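Long-range contact in ribonucleoside-diphosphate reductase (Pseudomonas aeruginosa, PDB 5IM3), which probably catalyses the reduction of ribonucleoside diphosphates to deoxyribonucleotides for DNA synthesis and carries two ATP cones, the first of which binds dATP: residues Thr230-Ala242 / Met250-Lys264. Residues are numbered along the deposited sequence; the frame is centred on the assembly and turned at random.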
loop_
_atom_site.group_PDB
_atom_site.type_symbol
_atom_site.label_atom_id
_atom_site.label_comp_id
_atom_site.label_asym_id
_atom_site.label_seq_id
_atom_site.Cartn_x
_atom_site.Cartn_y
_atom_site.Cartn_z
ATOM N N THR A 230 30.746 -46.021 -21.543
ATOM C CA THR A 230 31.639 -45.806 -20.408
ATOM C C THR A 230 31.284 -46.728 -19.251
ATOM O O THR A 230 32.173 -47.247 -18.566
ATOM C CB THR A 230 31.579 -44.346 -19.950
ATOM O OG1 THR A 230 31.844 -43.481 -21.058
ATOM C CG2 THR A 230 32.604 -44.084 -18.851
ATOM N N LEU A 231 29.987 -46.936 -19.015
ATOM C CA LEU A 231 29.559 -47.804 -17.923
ATOM C C LEU A 231 30.001 -49.244 -18.156
ATOM O O LEU A 231 30.487 -49.908 -17.234
ATOM C CB LEU A 231 28.040 -47.731 -17.764
ATOM C CG LEU A 231 27.475 -46.566 -16.944
ATOM C CD1 LEU A 231 27.858 -45.219 -17.534
ATOM C CD2 LEU A 231 25.962 -46.696 -16.840
ATOM N N ARG A 232 29.840 -49.740 -19.385
ATOM C CA ARG A 232 30.238 -51.111 -19.688
ATOM C C ARG A 232 31.729 -51.312 -19.450
ATOM O O ARG A 232 32.143 -52.286 -18.811
ATOM C CB ARG A 232 29.865 -51.457 -21.129
ATOM C CG ARG A 232 28.367 -51.527 -21.380
ATOM C CD ARG A 232 28.058 -52.087 -22.758
ATOM N NE ARG A 232 28.500 -51.196 -23.829
ATOM C CZ ARG A 232 27.699 -50.405 -24.536
ATOM N NH1 ARG A 232 26.392 -50.383 -24.308
ATOM N NH2 ARG A 232 28.210 -49.632 -25.486
ATOM N N ALA A 233 32.555 -50.389 -19.949
ATOM C CA ALA A 233 33.992 -50.488 -19.723
ATOM C C ALA A 233 34.321 -50.397 -18.240
ATOM O O ALA A 233 35.137 -51.171 -17.725
ATOM C CB ALA A 233 34.722 -49.393 -20.499
ATOM N N GLU A 234 33.688 -49.455 -17.539
ATOM C CA GLU A 234 33.919 -49.289 -16.110
ATOM C C GLU A 234 33.547 -50.554 -15.343
ATOM O O GLU A 234 34.365 -51.118 -14.607
ATOM C CB GLU A 234 33.117 -48.083 -15.612
ATOM C CG GLU A 234 33.255 -47.773 -14.136
ATOM C CD GLU A 234 32.500 -46.515 -13.740
ATOM O OE1 GLU A 234 32.179 -45.703 -14.635
ATOM O OE2 GLU A 234 32.219 -46.339 -12.536
ATOM N N ALA A 235 32.310 -51.022 -15.518
ATOM C CA ALA A 235 31.833 -52.167 -14.749
ATOM C C ALA A 235 32.548 -53.450 -15.155
ATOM O O ALA A 235 33.068 -54.178 -14.303
ATOM C CB ALA A 235 30.322 -52.319 -14.922
ATOM N N LEU A 236 32.579 -53.749 -16.456
ATOM C CA LEU A 236 33.167 -55.008 -16.902
ATOM C C LEU A 236 34.658 -55.061 -16.601
ATOM O O LEU A 236 35.173 -56.101 -16.178
ATOM C CB LEU A 236 32.916 -55.207 -18.393
ATOM C CG LEU A 236 31.454 -55.290 -18.813
ATOM C CD1 LEU A 236 31.371 -55.300 -20.316
ATOM C CD2 LEU A 236 30.766 -56.521 -18.236
ATOM N N GLY A 237 35.368 -53.952 -16.812
ATOM C CA GLY A 237 36.779 -53.916 -16.461
ATOM C C GLY A 237 37.017 -54.184 -14.987
ATOM O O GLY A 237 37.969 -54.875 -14.618
ATOM N N PHE A 238 36.154 -53.641 -14.124
ATOM C CA PHE A 238 36.261 -53.909 -12.694
ATOM C C PHE A 238 36.046 -55.388 -12.399
ATOM O O PHE A 238 36.795 -55.992 -11.623
ATOM C CB PHE A 238 35.250 -53.052 -11.929
ATOM C CG PHE A 238 35.322 -53.201 -10.431
ATOM C CD1 PHE A 238 36.199 -52.430 -9.686
ATOM C CD2 PHE A 238 34.500 -54.098 -9.769
ATOM C CE1 PHE A 238 36.261 -52.558 -8.310
ATOM C CE2 PHE A 238 34.557 -54.230 -8.392
ATOM C CZ PHE A 238 35.438 -53.458 -7.663
ATOM N N LEU A 239 35.033 -55.991 -13.019
ATOM C CA LEU A 239 34.716 -57.395 -12.806
ATOM C C LEU A 239 35.676 -58.341 -13.512
ATOM O O LEU A 239 35.543 -59.558 -13.353
ATOM C CB LEU A 239 33.287 -57.683 -13.276
ATOM C CG LEU A 239 32.173 -57.017 -12.469
ATOM C CD1 LEU A 239 30.823 -57.231 -13.135
ATOM C CD2 LEU A 239 32.161 -57.553 -11.041
ATOM N N GLY A 240 36.632 -57.822 -14.277
ATOM C CA GLY A 240 37.550 -58.677 -14.999
ATOM C C GLY A 240 36.922 -59.468 -16.121
ATOM O O GLY A 240 37.526 -60.429 -16.598
ATOM N N VAL A 241 35.719 -59.094 -16.555
ATOM C CA VAL A 241 35.076 -59.784 -17.670
ATOM C C VAL A 241 35.662 -59.317 -18.995
ATOM O O VAL A 241 36.116 -60.127 -19.811
ATOM C CB VAL A 241 33.551 -59.569 -17.623
ATOM C CG1 VAL A 241 32.872 -60.249 -18.808
ATOM C CG2 VAL A 241 32.980 -60.090 -16.316
ATOM N N ALA A 242 35.660 -58.009 -19.228
ATOM C CA ALA A 242 36.206 -57.447 -20.454
ATOM C C ALA A 242 36.662 -56.023 -20.180
ATOM O O ALA A 242 36.090 -55.324 -19.339
ATOM C CB ALA A 242 35.177 -57.468 -21.591
ATOM N N MET A 250 26.732 -57.243 -25.410
ATOM C CA MET A 250 26.148 -57.594 -24.121
ATOM C C MET A 250 25.232 -58.804 -24.198
ATOM O O MET A 250 24.881 -59.359 -23.151
ATOM C CB MET A 250 25.354 -56.415 -23.554
ATOM C CG MET A 250 26.205 -55.264 -23.075
ATOM S SD MET A 250 27.324 -55.755 -21.751
ATOM C CE MET A 250 28.841 -55.874 -22.688
ATOM N N ALA A 251 24.829 -59.217 -25.399
ATOM C CA ALA A 251 23.966 -60.385 -25.523
ATOM C C ALA A 251 24.595 -61.614 -24.882
ATOM O O ALA A 251 23.877 -62.493 -24.392
ATOM C CB ALA A 251 23.659 -60.649 -26.998
ATOM N N GLU A 252 25.926 -61.688 -24.870
ATOM C CA GLU A 252 26.638 -62.811 -24.280
ATOM C C GLU A 252 27.417 -62.435 -23.025
ATOM O O GLU A 252 27.809 -63.330 -22.268
ATOM C CB GLU A 252 27.597 -63.430 -25.313
ATOM C CG GLU A 252 26.907 -63.989 -26.563
ATOM C CD GLU A 252 26.535 -62.914 -27.573
ATOM O OE1 GLU A 252 27.129 -61.815 -27.527
ATOM O OE2 GLU A 252 25.651 -63.171 -28.419
ATOM N N LEU A 253 27.633 -61.148 -22.767
ATOM C CA LEU A 253 28.455 -60.729 -21.639
ATOM C C LEU A 253 27.653 -60.459 -20.375
ATOM O O LEU A 253 28.216 -60.526 -19.275
ATOM C CB LEU A 253 29.249 -59.474 -22.009
ATOM C CG LEU A 253 30.358 -59.732 -23.031
ATOM C CD1 LEU A 253 30.849 -58.437 -23.641
ATOM C CD2 LEU A 253 31.508 -60.472 -22.377
ATOM N N TYR A 254 26.360 -60.157 -20.496
ATOM C CA TYR A 254 25.546 -59.942 -19.305
ATOM C C TYR A 254 25.466 -61.209 -18.463
ATOM O O TYR A 254 25.449 -61.142 -17.229
ATOM C CB TYR A 254 24.145 -59.474 -19.701
ATOM C CG TYR A 254 23.882 -58.007 -19.447
ATOM C CD1 TYR A 254 24.106 -57.442 -18.194
ATOM C CD2 TYR A 254 23.403 -57.186 -20.458
ATOM C CE1 TYR A 254 23.866 -56.102 -17.963
ATOM C CE2 TYR A 254 23.159 -55.843 -20.234
ATOM C CZ TYR A 254 23.391 -55.307 -18.984
ATOM O OH TYR A 254 23.149 -53.971 -18.753
ATOM N N ALA A 255 25.426 -62.372 -19.114
ATOM C CA ALA A 255 25.382 -63.631 -18.380
ATOM C C ALA A 255 26.718 -63.940 -17.721
ATOM O O ALA A 255 26.751 -64.546 -16.643
ATOM C CB ALA A 255 24.976 -64.768 -19.316
ATOM N N LYS A 256 27.827 -63.544 -18.348
ATOM C CA LYS A 256 29.132 -63.743 -17.731
ATOM C C LYS A 256 29.362 -62.765 -16.589
ATOM O O LYS A 256 30.038 -63.104 -15.612
ATOM C CB LYS A 256 30.237 -63.603 -18.780
ATOM C CG LYS A 256 30.297 -64.760 -19.771
ATOM C CD LYS A 256 31.198 -65.883 -19.273
ATOM C CE LYS A 256 30.846 -67.219 -19.913
ATOM N NZ LYS A 256 29.586 -67.785 -19.351
ATOM N N ALA A 257 28.798 -61.560 -16.683
ATOM C CA ALA A 257 29.057 -60.529 -15.686
ATOM C C ALA A 257 28.247 -60.732 -14.411
ATOM O O ALA A 257 28.721 -60.383 -13.323
ATOM C CB ALA A 257 28.762 -59.149 -16.273
ATOM N N LEU A 258 27.037 -61.288 -14.515
ATOM C CA LEU A 258 26.194 -61.463 -13.334
ATOM C C LEU A 258 26.888 -62.266 -12.241
ATOM O O LEU A 258 27.003 -61.766 -11.108
ATOM C CB LEU A 258 24.862 -62.095 -13.747
ATOM C CG LEU A 258 23.966 -62.562 -12.594
ATOM C CD1 LEU A 258 23.575 -61.396 -11.691
ATOM C CD2 LEU A 258 22.733 -63.266 -13.127
ATOM N N PRO A 259 27.360 -63.492 -12.488
ATOM C CA PRO A 259 28.039 -64.224 -11.406
ATOM C C PRO A 259 29.286 -63.520 -10.909
ATOM O O PRO A 259 29.579 -63.574 -9.707
ATOM C CB PRO A 259 28.360 -65.583 -12.046
ATOM C CG PRO A 259 28.396 -65.323 -13.500
ATOM C CD PRO A 259 27.356 -64.261 -13.745
ATOM N N ALA A 260 30.028 -62.852 -11.795
ATOM C CA ALA A 260 31.171 -62.061 -11.349
ATOM C C ALA A 260 30.722 -60.909 -10.464
ATOM O O ALA A 260 31.416 -60.540 -9.510
ATOM C CB ALA A 260 31.950 -61.532 -12.553
ATOM N N TYR A 261 29.559 -60.327 -10.764
ATOM C CA TYR A 261 29.062 -59.212 -9.968
ATOM C C TYR A 261 28.664 -59.675 -8.572
ATOM O O TYR A 261 29.020 -59.041 -7.572
ATOM C CB TYR A 261 27.879 -58.552 -10.676
ATOM C CG TYR A 261 27.082 -57.629 -9.787
ATOM C CD1 TYR A 261 27.500 -56.327 -9.554
ATOM C CD2 TYR A 261 25.911 -58.060 -9.181
ATOM C CE1 TYR A 261 26.775 -55.480 -8.737
ATOM C CE2 TYR A 261 25.180 -57.222 -8.361
ATOM C CZ TYR A 261 25.615 -55.933 -8.145
ATOM O OH TYR A 261 24.888 -55.095 -7.333
ATOM N N ILE A 262 27.929 -60.785 -8.486
ATOM C CA ILE A 262 27.475 -61.278 -7.189
ATOM C C ILE A 262 28.660 -61.668 -6.316
ATOM O O ILE A 262 28.663 -61.423 -5.105
ATOM C CB ILE A 262 26.504 -62.459 -7.378
ATOM C CG1 ILE A 262 25.249 -62.001 -8.134
ATOM C CG2 ILE A 262 26.134 -63.074 -6.029
ATOM C CD1 ILE A 262 24.405 -60.986 -7.388
ATOM N N GLU A 263 29.679 -62.289 -6.911
ATOM C CA GLU A 263 30.826 -62.734 -6.126
ATOM C C GLU A 263 31.573 -61.548 -5.528
ATOM O O GLU A 263 31.902 -61.544 -4.336
ATOM C CB GLU A 263 31.760 -63.585 -6.989
ATOM C CG GLU A 263 32.846 -64.301 -6.196
ATOM C CD GLU A 263 33.605 -65.324 -7.023
ATOM O OE1 GLU A 263 33.348 -65.426 -8.243
ATOM O OE2 GLU A 263 34.461 -66.033 -6.448
ATOM N N LYS A 264 31.845 -60.523 -6.342
ATOM C CA LYS A 264 32.510 -59.335 -5.815
ATOM C C LYS A 264 31.587 -58.529 -4.913
ATOM O O LYS A 264 32.050 -57.917 -3.943
ATOM C CB LYS A 264 33.028 -58.459 -6.960
ATOM C CG LYS A 264 34.303 -58.969 -7.625
ATOM C CD LYS A 264 35.460 -59.082 -6.633
ATOM C CE LYS A 264 36.773 -59.417 -7.326
ATOM N NZ LYS A 264 37.287 -58.273 -8.128
#
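Arg-232 and Met-250 meet through their aliphatic parts, CD of the arginine lying 3.7 Å from CG of the methionine. A bend at chi3 (-66°) carries the guanidinium group on from this contact to a salt bridge with Asp-229 and a hydrogen bond to the carbonyl of Ala-245. One turn on, Leu-236 divides its two methyls: CD1 meets Met-250 CE tip to tip at 3.5 Å, while CD2 rests on Ala-257 CB. Phe-238, stacked on Phe-316, has Lys-264 NZ above its ring, 5.4 Å from the centroid, at most a weak cation-pi attraction. Leu-239 is a knob seated among Ala-257, Ala-260, Tyr-261 and Lys-264; its CD2 lies 3.4 Å from Ala-260 O and also touches Tyr-261 CA, while its CB meets Ala-260 CB. At Gly-240 the chain leaves helical geometry with positive phi, a Schellman motif in which Val-241 N bonds back to Leu-236 O. Past this turn, Val-241 CG1, anti to its own N (chi1 178°), lies 3.8 Å from Leu-253 CD2, and CG2 faces Ala-257 and Ala-260. Away from the nucleotide sites and without cross-segment hydrogen bonds, the axes of helical segments 230-239 and 250-264 pass 10.2 Å apart at 63°: a helix-loop-helix unit, two consecutive helices packed through apolar side chains.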